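Local coordinates for protein nidogen-1 (Mus musculus, PDB 1GL4) that is a basement-membrane glycoprotein that associates tightly with laminin and binds collagen IV and perlecan, the latter through this G2 beta-barrel domain, at residues 86-100 with 260-273. Residues are numbered along the deposited sequence; the frame is centred on the assembly and turned at random.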
ATOM      1  N   ARG A  86       7.226  -0.983  -2.502  1.00 18.94           N
ATOM      2  CA  ARG A  86       6.795  -0.592  -1.163  1.00 18.19           C
ATOM      3  C   ARG A  86       5.621   0.391  -1.172  1.00 16.43           C
ATOM      4  O   ARG A  86       5.685   1.445  -1.803  1.00 13.70           O
ATOM      5  CB  ARG A  86       7.975  -0.004  -0.388  1.00 19.53           C
ATOM      6  CG  ARG A  86       7.734   0.128   1.120  1.00 22.93           C
ATOM      7  CD  ARG A  86       9.054   0.271   1.876  1.00 24.35           C
ATOM      8  NE  ARG A  86       8.865   0.479   3.313  1.00 23.93           N
ATOM      9  CZ  ARG A  86       8.365  -0.422   4.155  1.00 23.31           C
ATOM     10  NH1 ARG A  86       7.993  -1.623   3.725  1.00 17.47           N
ATOM     11  NH2 ARG A  86       8.235  -0.114   5.441  1.00 23.59           N
ATOM     12  N   SER A  87       4.543   0.039  -0.477  1.00 15.96           N
ATOM     13  CA  SER A  87       3.378   0.914  -0.420  1.00 16.30           C
ATOM     14  C   SER A  87       3.242   1.522   0.969  1.00 15.88           C
ATOM     15  O   SER A  87       3.331   0.816   1.979  1.00 14.01           O
ATOM     16  CB  SER A  87       2.101   0.146  -0.782  1.00 18.04           C
ATOM     17  OG  SER A  87       1.838  -0.888   0.148  1.00 25.86           O
ATOM     18  N   TYR A  88       3.040   2.836   1.006  1.00 15.17           N
ATOM     19  CA  TYR A  88       2.888   3.581   2.255  1.00 12.64           C
ATOM     20  C   TYR A  88       1.479   4.165   2.296  1.00 13.14           C
ATOM     21  O   TYR A  88       1.102   4.942   1.418  1.00 12.84           O
ATOM     22  CB  TYR A  88       3.900   4.727   2.324  1.00 14.23           C
ATOM     23  CG  TYR A  88       5.353   4.330   2.155  1.00 12.08           C
ATOM     24  CD1 TYR A  88       5.865   3.994   0.902  1.00 12.48           C
ATOM     25  CD2 TYR A  88       6.229   4.342   3.246  1.00 12.95           C
ATOM     26  CE1 TYR A  88       7.219   3.687   0.733  1.00 12.81           C
ATOM     27  CE2 TYR A  88       7.583   4.036   3.090  1.00 12.72           C
ATOM     28  CZ  TYR A  88       8.071   3.712   1.827  1.00 13.13           C
ATOM     29  OH  TYR A  88       9.407   3.417   1.659  1.00 15.67           O
ATOM     30  N   THR A  89       0.700   3.811   3.313  1.00 10.95           N
ATOM     31  CA  THR A  89      -0.670   4.309   3.407  1.00 11.32           C
ATOM     32  C   THR A  89      -0.958   5.070   4.701  1.00 12.45           C
ATOM     33  O   THR A  89      -0.529   4.664   5.785  1.00 10.62           O
ATOM     34  CB  THR A  89      -1.690   3.140   3.279  1.00 12.86           C
ATOM     35  OG1 THR A  89      -1.509   2.478   2.021  1.00 11.72           O
ATOM     36  CG2 THR A  89      -3.122   3.661   3.366  1.00 13.65           C
ATOM     37  N   ALA A  90      -1.680   6.182   4.573  1.00 11.72           N
ATOM     38  CA  ALA A  90      -2.061   7.008   5.720  1.00 11.87           C
ATOM     39  C   ALA A  90      -3.573   7.206   5.711  1.00 11.96           C
ATOM     40  O   ALA A  90      -4.164   7.514   4.673  1.00 10.12           O
ATOM     41  CB  ALA A  90      -1.367   8.360   5.658  1.00 13.15           C
ATOM     42  N   ILE A  91      -4.194   7.030   6.871  1.00 10.08           N
ATOM     43  CA  ILE A  91      -5.631   7.192   6.995  1.00 12.24           C
ATOM     44  C   ILE A  91      -5.859   8.118   8.186  1.00 13.37           C
ATOM     45  O   ILE A  91      -5.591   7.748   9.326  1.00 10.45           O
ATOM     46  CB  ILE A  91      -6.306   5.822   7.225  1.00 12.78           C
ATOM     47  CG1 ILE A  91      -5.948   4.883   6.063  1.00 12.09           C
ATOM     48  CG2 ILE A  91      -7.814   5.998   7.350  1.00 10.81           C
ATOM     49  CD1 ILE A  91      -6.380   3.431   6.240  1.00 12.55           C
ATOM     50  N   SER A  92      -6.338   9.331   7.934  1.00 16.90           N
ATOM     51  CA  SER A  92      -6.511  10.241   9.055  1.00 20.87           C
ATOM     52  C   SER A  92      -7.857  10.850   9.308  1.00 25.38           C
ATOM     53  O   SER A  92      -8.584  11.239   8.399  1.00 26.81           O
ATOM     54  CB  SER A  92      -5.491  11.365   9.029  1.00 19.27           C
ATOM     55  OG  SER A  92      -5.652  12.139  10.210  1.00 18.04           O
ATOM     56  N   THR A  93      -8.083  10.990  10.608  1.00 29.28           N
ATOM     57  CA  THR A  93      -9.278  11.465  11.253  1.00 29.18           C
ATOM     58  C   THR A  93      -9.868  10.111  11.593  1.00 25.08           C
ATOM     59  O   THR A  93     -10.939   9.733  11.131  1.00 23.63           O
ATOM     60  CB  THR A  93     -10.221  12.280  10.341  1.00 35.01           C
ATOM     61  OG1 THR A  93     -10.620  11.493   9.210  1.00 39.61           O
ATOM     62  CG2 THR A  93      -9.528  13.566   9.886  1.00 38.67           C
ATOM     63  N   ILE A  94      -9.079   9.353  12.349  1.00 20.76           N
ATOM     64  CA  ILE A  94      -9.471   8.037  12.833  1.00 17.94           C
ATOM     65  C   ILE A  94      -9.506   8.207  14.347  1.00 16.74           C
ATOM     66  O   ILE A  94      -8.487   8.520  14.960  1.00 14.32           O
ATOM     67  CB  ILE A  94      -8.434   6.946  12.461  1.00 17.52           C
ATOM     68  CG1 ILE A  94      -8.568   6.563  10.980  1.00 17.35           C
ATOM     69  CG2 ILE A  94      -8.644   5.716  13.333  1.00 17.53           C
ATOM     70  CD1 ILE A  94      -9.874   5.852  10.632  1.00 16.65           C
ATOM     71  N   PRO A  95     -10.687   8.016  14.962  1.00 16.84           N
ATOM     72  CA  PRO A  95     -10.921   8.140  16.407  1.00 18.02           C
ATOM     73  C   PRO A  95     -10.058   7.212  17.252  1.00 17.49           C
ATOM     74  O   PRO A  95      -9.818   6.069  16.870  1.00 15.12           O
ATOM     75  CB  PRO A  95     -12.406   7.802  16.550  1.00 18.02           C
ATOM     76  CG  PRO A  95     -12.977   8.143  15.206  1.00 21.72           C
ATOM     77  CD  PRO A  95     -11.927   7.624  14.272  1.00 16.72           C
ATOM     78  N   GLU A  96      -9.611   7.708  18.406  1.00 19.27           N
ATOM     79  CA  GLU A  96      -8.785   6.925  19.320  1.00 21.16           C
ATOM     80  C   GLU A  96      -9.557   5.705  19.809  1.00 20.15           C
ATOM     81  O   GLU A  96      -8.971   4.714  20.242  1.00 20.94           O
ATOM     82  CB  GLU A  96      -8.376   7.761  20.536  1.00 26.17           C
ATOM     83  CG  GLU A  96      -8.527   9.265  20.361  1.00 33.68           C
ATOM     84  CD  GLU A  96      -9.978   9.693  20.213  1.00 36.01           C
ATOM     85  OE1 GLU A  96     -10.794   9.342  21.094  1.00 39.08           O
ATOM     86  OE2 GLU A  96     -10.300  10.382  19.219  1.00 36.40           O
ATOM     87  N   THR A  97     -10.879   5.793  19.746  1.00 19.46           N
ATOM     88  CA  THR A  97     -11.748   4.706  20.181  1.00 19.03           C
ATOM     89  C   THR A  97     -11.664   3.476  19.279  1.00 18.65           C
ATOM     90  O   THR A  97     -12.133   2.400  19.649  1.00 17.73           O
ATOM     91  CB  THR A  97     -13.218   5.164  20.226  1.00 19.48           C
ATOM     92  OG1 THR A  97     -13.574   5.747  18.967  1.00 19.51           O
ATOM     93  CG2 THR A  97     -13.426   6.189  21.337  1.00 20.73           C
ATOM     94  N   VAL A  98     -11.065   3.626  18.102  1.00 16.17           N
ATOM     95  CA  VAL A  98     -10.965   2.500  17.180  1.00 15.34           C
ATOM     96  C   VAL A  98      -9.565   2.367  16.578  1.00 15.97           C
ATOM     97  O   VAL A  98      -9.198   1.307  16.071  1.00 16.04           O
ATOM     98  CB  VAL A  98     -12.010   2.635  16.036  1.00 16.16           C
ATOM     99  CG1 VAL A  98     -11.540   3.665  15.002  1.00 14.90           C
ATOM    100  CG2 VAL A  98     -12.256   1.282  15.385  1.00 15.70           C
ATOM    101  N   GLY A  99      -8.789   3.445  16.656  1.00 15.28           N
ATOM    102  CA  GLY A  99      -7.442   3.461  16.109  1.00 14.16           C
ATOM    103  C   GLY A  99      -6.529   2.303  16.470  1.00 14.37           C
ATOM    104  O   GLY A  99      -5.917   1.695  15.591  1.00 13.35           O
ATOM    105  N   TYR A 100      -6.413   1.993  17.755  1.00 12.94           N
ATOM    106  CA  TYR A 100      -5.545   0.899  18.160  1.00 12.53           C
ATOM    107  C   TYR A 100      -6.093  -0.465  17.747  1.00 12.54           C
ATOM    108  O   TYR A 100      -5.329  -1.356  17.385  1.00 10.13           O
ATOM    109  CB  TYR A 100      -5.302   0.946  19.673  1.00 13.47           C
ATOM    110  CG  TYR A 100      -4.642   2.228  20.137  1.00 15.01           C
ATOM    111  CD1 TYR A 100      -5.401   3.295  20.618  1.00 16.02           C
ATOM    112  CD2 TYR A 100      -3.255   2.384  20.068  1.00 14.25           C
ATOM    113  CE1 TYR A 100      -4.798   4.484  21.020  1.00 17.02           C
ATOM    114  CE2 TYR A 100      -2.642   3.568  20.465  1.00 17.10           C
ATOM    115  CZ  TYR A 100      -3.420   4.613  20.942  1.00 18.72           C
ATOM    116  OH  TYR A 100      -2.819   5.780  21.346  1.00 18.03           O
ATOM    117  N   TYR A 260      -0.441   3.724  14.972  1.00 14.57           N
ATOM    118  CA  TYR A 260      -1.549   4.650  15.170  1.00 15.46           C
ATOM    119  C   TYR A 260      -1.070   5.748  16.106  1.00 18.43           C
ATOM    120  O   TYR A 260      -0.586   5.465  17.204  1.00 19.04           O
ATOM    121  CB  TYR A 260      -2.777   3.978  15.790  1.00 13.20           C
ATOM    122  CG  TYR A 260      -3.876   4.983  16.094  1.00 13.51           C
ATOM    123  CD1 TYR A 260      -4.562   5.631  15.063  1.00 10.52           C
ATOM    124  CD2 TYR A 260      -4.166   5.355  17.412  1.00 13.18           C
ATOM    125  CE1 TYR A 260      -5.502   6.634  15.334  1.00 11.46           C
ATOM    126  CE2 TYR A 260      -5.097   6.353  17.692  1.00 14.15           C
ATOM    127  CZ  TYR A 260      -5.760   6.988  16.650  1.00 12.26           C
ATOM    128  OH  TYR A 260      -6.675   7.976  16.935  1.00 13.07           O
ATOM    129  N   ASN A 261      -1.189   6.993  15.661  1.00 19.85           N
ATOM    130  CA  ASN A 261      -0.775   8.125  16.474  1.00 22.10           C
ATOM    131  C   ASN A 261      -2.002   8.892  16.959  1.00 23.26           C
ATOM    132  O   ASN A 261      -2.771   9.442  16.166  1.00 21.98           O
ATOM    133  CB  ASN A 261       0.152   9.052  15.683  1.00 22.57           C
ATOM    134  CG  ASN A 261       0.610  10.245  16.501  1.00 24.90           C
ATOM    135  OD1 ASN A 261      -0.101  11.241  16.623  1.00 25.78           O
ATOM    136  ND2 ASN A 261       1.793  10.137  17.090  1.00 26.97           N
ATOM    137  N   LYS A 262      -2.171   8.903  18.275  1.00 23.41           N
ATOM    138  CA  LYS A 262      -3.288   9.567  18.926  1.00 26.22           C
ATOM    139  C   LYS A 262      -3.279  11.084  18.727  1.00 26.10           C
ATOM    140  O   LYS A 262      -4.330  11.697  18.541  1.00 26.46           O
ATOM    141  CB  LYS A 262      -3.256   9.237  20.421  1.00 28.06           C
ATOM    142  CG  LYS A 262      -4.400   9.817  21.221  1.00 32.78           C
ATOM    143  CD  LYS A 262      -4.246   9.472  22.696  1.00 34.07           C
ATOM    144  CE  LYS A 262      -5.438   9.955  23.508  1.00 36.24           C
ATOM    145  NZ  LYS A 262      -5.634  11.432  23.426  1.00 37.73           N
ATOM    146  N   GLU A 263      -2.091  11.684  18.760  1.00 26.17           N
ATOM    147  CA  GLU A 263      -1.957  13.131  18.605  1.00 27.99           C
ATOM    148  C   GLU A 263      -2.497  13.665  17.285  1.00 27.24           C
ATOM    149  O   GLU A 263      -3.228  14.653  17.269  1.00 27.56           O
ATOM    150  CB  GLU A 263      -0.492  13.551  18.765  1.00 28.74           C
ATOM    151  CG  GLU A 263       0.028  13.471  20.192  1.00 33.41           C
ATOM    152  CD  GLU A 263      -0.102  12.082  20.786  1.00 36.40           C
ATOM    153  OE1 GLU A 263       0.445  11.126  20.192  1.00 38.31           O
ATOM    154  OE2 GLU A 263      -0.751  11.948  21.845  1.00 37.46           O
ATOM    155  N   GLU A 264      -2.133  13.026  16.177  1.00 26.26           N
ATOM    156  CA  GLU A 264      -2.614  13.469  14.876  1.00 25.07           C
ATOM    157  C   GLU A 264      -3.778  12.598  14.405  1.00 22.74           C
ATOM    158  O   GLU A 264      -4.323  12.807  13.323  1.00 20.95           O
ATOM    159  CB  GLU A 264      -1.470  13.453  13.846  1.00 27.36           C
ATOM    160  CG  GLU A 264      -0.295  14.356  14.236  1.00 30.16           C
ATOM    161  CD  GLU A 264       0.695  14.611  13.106  1.00 32.32           C
ATOM    162  OE1 GLU A 264       1.758  15.202  13.383  1.00 35.51           O
ATOM    163  OE2 GLU A 264       0.420  14.239  11.945  1.00 32.95           O
ATOM    164  N   ARG A 265      -4.165  11.635  15.239  1.00 20.15           N
ATOM    165  CA  ARG A 265      -5.262  10.723  14.920  1.00 19.77           C
ATOM    166  C   ARG A 265      -5.083  10.147  13.525  1.00 18.06           C
ATOM    167  O   ARG A 265      -5.977  10.227  12.678  1.00 16.18           O
ATOM    168  CB  ARG A 265      -6.603  11.448  15.010  1.00 21.92           C
ATOM    169  CG  ARG A 265      -6.966  11.892  16.408  1.00 27.99           C
ATOM    170  CD  ARG A 265      -8.349  12.502  16.432  1.00 31.95           C
ATOM    171  NE  ARG A 265      -8.818  12.732  17.793  1.00 37.24           N
ATOM    172  CZ  ARG A 265     -10.076  13.029  18.104  1.00 40.93           C
ATOM    173  NH1 ARG A 265     -10.992  13.131  17.148  1.00 42.61           N
ATOM    174  NH2 ARG A 265     -10.420  13.221  19.371  1.00 42.94           N
ATOM    175  N   ILE A 266      -3.922   9.550  13.293  1.00 16.47           N
ATOM    176  CA  ILE A 266      -3.628   8.985  11.991  1.00 16.08           C
ATOM    177  C   ILE A 266      -3.186   7.536  12.084  1.00 15.08           C
ATOM    178  O   ILE A 266      -2.399   7.166  12.955  1.00 14.97           O
ATOM    179  CB  ILE A 266      -2.540   9.823  11.279  1.00 18.41           C
ATOM    180  CG1 ILE A 266      -2.182   9.193   9.934  1.00 18.91           C
ATOM    181  CG2 ILE A 266      -1.316   9.948  12.174  1.00 21.90           C
ATOM    182  CD1 ILE A 266      -1.288  10.073   9.080  1.00 23.87           C
ATOM    183  N   LEU A 267      -3.721   6.719  11.185  1.00 14.58           N
ATOM    184  CA  LEU A 267      -3.405   5.300  11.117  1.00 13.91           C
ATOM    185  C   LEU A 267      -2.459   5.113   9.926  1.00 13.31           C
ATOM    186  O   LEU A 267      -2.749   5.587   8.827  1.00 12.22           O
ATOM    187  CB  LEU A 267      -4.705   4.517  10.909  1.00 14.32           C
ATOM    188  CG  LEU A 267      -4.748   2.994  10.848  1.00 12.19           C
ATOM    189  CD1 LEU A 267      -4.309   2.375  12.173  1.00 10.02           C
ATOM    190  CD2 LEU A 267      -6.181   2.576  10.517  1.00 13.06           C
ATOM    191  N   ARG A 268      -1.335   4.432  10.148  1.00 13.00           N
ATOM    192  CA  ARG A 268      -0.346   4.208   9.091  1.00 13.23           C
ATOM    193  C   ARG A 268      -0.009   2.730   8.854  1.00 14.57           C
ATOM    194  O   ARG A 268       0.167   1.957   9.802  1.00 12.35           O
ATOM    195  CB  ARG A 268       0.945   4.977   9.418  1.00 14.77           C
ATOM    196  CG  ARG A 268       0.775   6.499   9.529  1.00 13.27           C
ATOM    197  CD  ARG A 268       2.082   7.181   9.939  1.00 19.16           C
ATOM    198  NE  ARG A 268       1.980   8.642   9.965  1.00 19.79           N
ATOM    199  CZ  ARG A 268       1.844   9.404   8.880  1.00 22.81           C
ATOM    200  NH1 ARG A 268       1.794   8.849   7.676  1.00 20.80           N
ATOM    201  NH2 ARG A 268       1.757  10.724   8.995  1.00 23.86           N
ATOM    202  N   TYR A 269       0.071   2.349   7.578  1.00 12.44           N
ATOM    203  CA  TYR A 269       0.400   0.979   7.177  1.00 14.15           C
ATOM    204  C   TYR A 269       1.490   1.026   6.101  1.00 14.65           C
ATOM    205  O   TYR A 269       1.402   1.824   5.167  1.00 15.57           O
ATOM    206  CB  TYR A 269      -0.822   0.278   6.563  1.00 11.59           C
ATOM    207  CG  TYR A 269      -2.031   0.113   7.457  1.00 13.07           C
ATOM    208  CD1 TYR A 269      -3.303   0.451   6.992  1.00 13.84           C
ATOM    209  CD2 TYR A 269      -1.927  -0.462   8.727  1.00 12.21           C
ATOM    210  CE1 TYR A 269      -4.444   0.217   7.756  1.00 13.41           C
ATOM    211  CE2 TYR A 269      -3.070  -0.704   9.504  1.00 11.08           C
ATOM    212  CZ  TYR A 269      -4.321  -0.365   9.008  1.00 12.78           C
ATOM    213  OH  TYR A 269      -5.460  -0.623   9.735  1.00 13.53           O
ATOM    214  N   ALA A 270       2.510   0.179   6.222  1.00 12.11           N
ATOM    215  CA  ALA A 270       3.569   0.138   5.217  1.00 13.05           C
ATOM    216  C   ALA A 270       4.036  -1.298   5.003  1.00 12.41           C
ATOM    217  O   ALA A 270       4.180  -2.057   5.960  1.00 12.20           O
ATOM    218  CB  ALA A 270       4.748   1.013   5.646  1.00 12.59           C
ATOM    219  N   LEU A 271       4.240  -1.676   3.744  1.00 13.16           N
ATOM    220  CA  LEU A 271       4.714  -3.015   3.419  1.00 14.48           C
ATOM    221  C   LEU A 271       5.384  -3.142   2.046  1.00 15.06           C
ATOM    222  O   LEU A 271       5.120  -2.358   1.124  1.00 13.63           O
ATOM    223  CB  LEU A 271       3.581  -4.048   3.554  1.00 17.32           C
ATOM    224  CG  LEU A 271       2.120  -3.811   3.164  1.00 20.56           C
ATOM    225  CD1 LEU A 271       1.332  -5.108   3.396  1.00 20.37           C
ATOM    226  CD2 LEU A 271       1.512  -2.705   3.996  1.00 20.85           C
ATOM    227  N   SER A 272       6.264  -4.133   1.931  1.00 12.90           N
ATOM    228  CA  SER A 272       6.999  -4.395   0.695  1.00 14.39           C
ATOM    229  C   SER A 272       6.432  -5.628  -0.005  1.00 14.63           C
ATOM    230  O   SER A 272       6.136  -6.633   0.644  1.00 14.32           O
ATOM    231  CB  SER A 272       8.479  -4.575   1.014  1.00 14.07           C
ATOM    232  OG  SER A 272       9.007  -3.363   1.534  1.00 14.43           O
ATOM    233  N   ASN A 273       6.309  -5.554  -1.329  1.00 14.55           N
ATOM    234  CA  ASN A 273       5.698  -6.634  -2.106  1.00 16.04           C
ATOM    235  C   ASN A 273       6.400  -7.050  -3.401  1.00 15.35           C
ATOM    236  O   ASN A 273       6.914  -6.206  -4.139  1.00 13.17           O
ATOM    237  CB  ASN A 273       4.268  -6.221  -2.476  1.00 16.84           C
ATOM    238  CG  ASN A 273       3.453  -5.805  -1.277  1.00 21.38           C
ATOM    239  OD1 ASN A 273       2.638  -6.573  -0.777  1.00 21.12           O
ATOM    240  ND2 ASN A 273       3.680  -4.580  -0.797  1.00 23.71           N
TER
HETATM  241  O   HOH W   1       0.154   0.352   2.310  1.00 13.92           O
HETATM  242  O   HOH W   2       1.945   6.381   6.085  1.00 22.85           O
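In the wall of the nidogen G2 beta-barrel, strands 86-92 and 266-273 pair antiparallel, with T89 and Y269 a hydrogen-bonded pair (T89 N to Y269 O 2.8 Å). Beyond the strand end, R265 O gathers S92 OG, T93 N and I94 N; the serine hydroxyl, turned opposite its own backbone N (chi1 -175°), reaches this carbonyl from above its plane. Y260, near the end of strand 248-261, holds the loop that follows strand 86-92. Its OH donates to I94 O (2.7 Å). Its CD2 edge meets the face of Y100 in a T-shaped stack, planes at 77°. G99, lacking a side chain, can lie against the Y260 ring face, its CA almost on the ring normal in a CH-pi contact 3.6 Å from the centroid. A leucine in place of Y260 would probably leave I94 O without this donor and the Y100 face without its aromatic edge. Branched, apolar I91 and L267 meet CB to CB at 4.2 Å, I91 also touching I108 of helix 107-115. On the other face a chain of another protein packs on A90 and A270, whose small methyls probably allow its close approach, and R268, a perlecan-binding residue, bonds to its backbone. There R86 NH1 donates to S272 OG (3.0 Å), tilted from the guanidinium plane, and to S255 O.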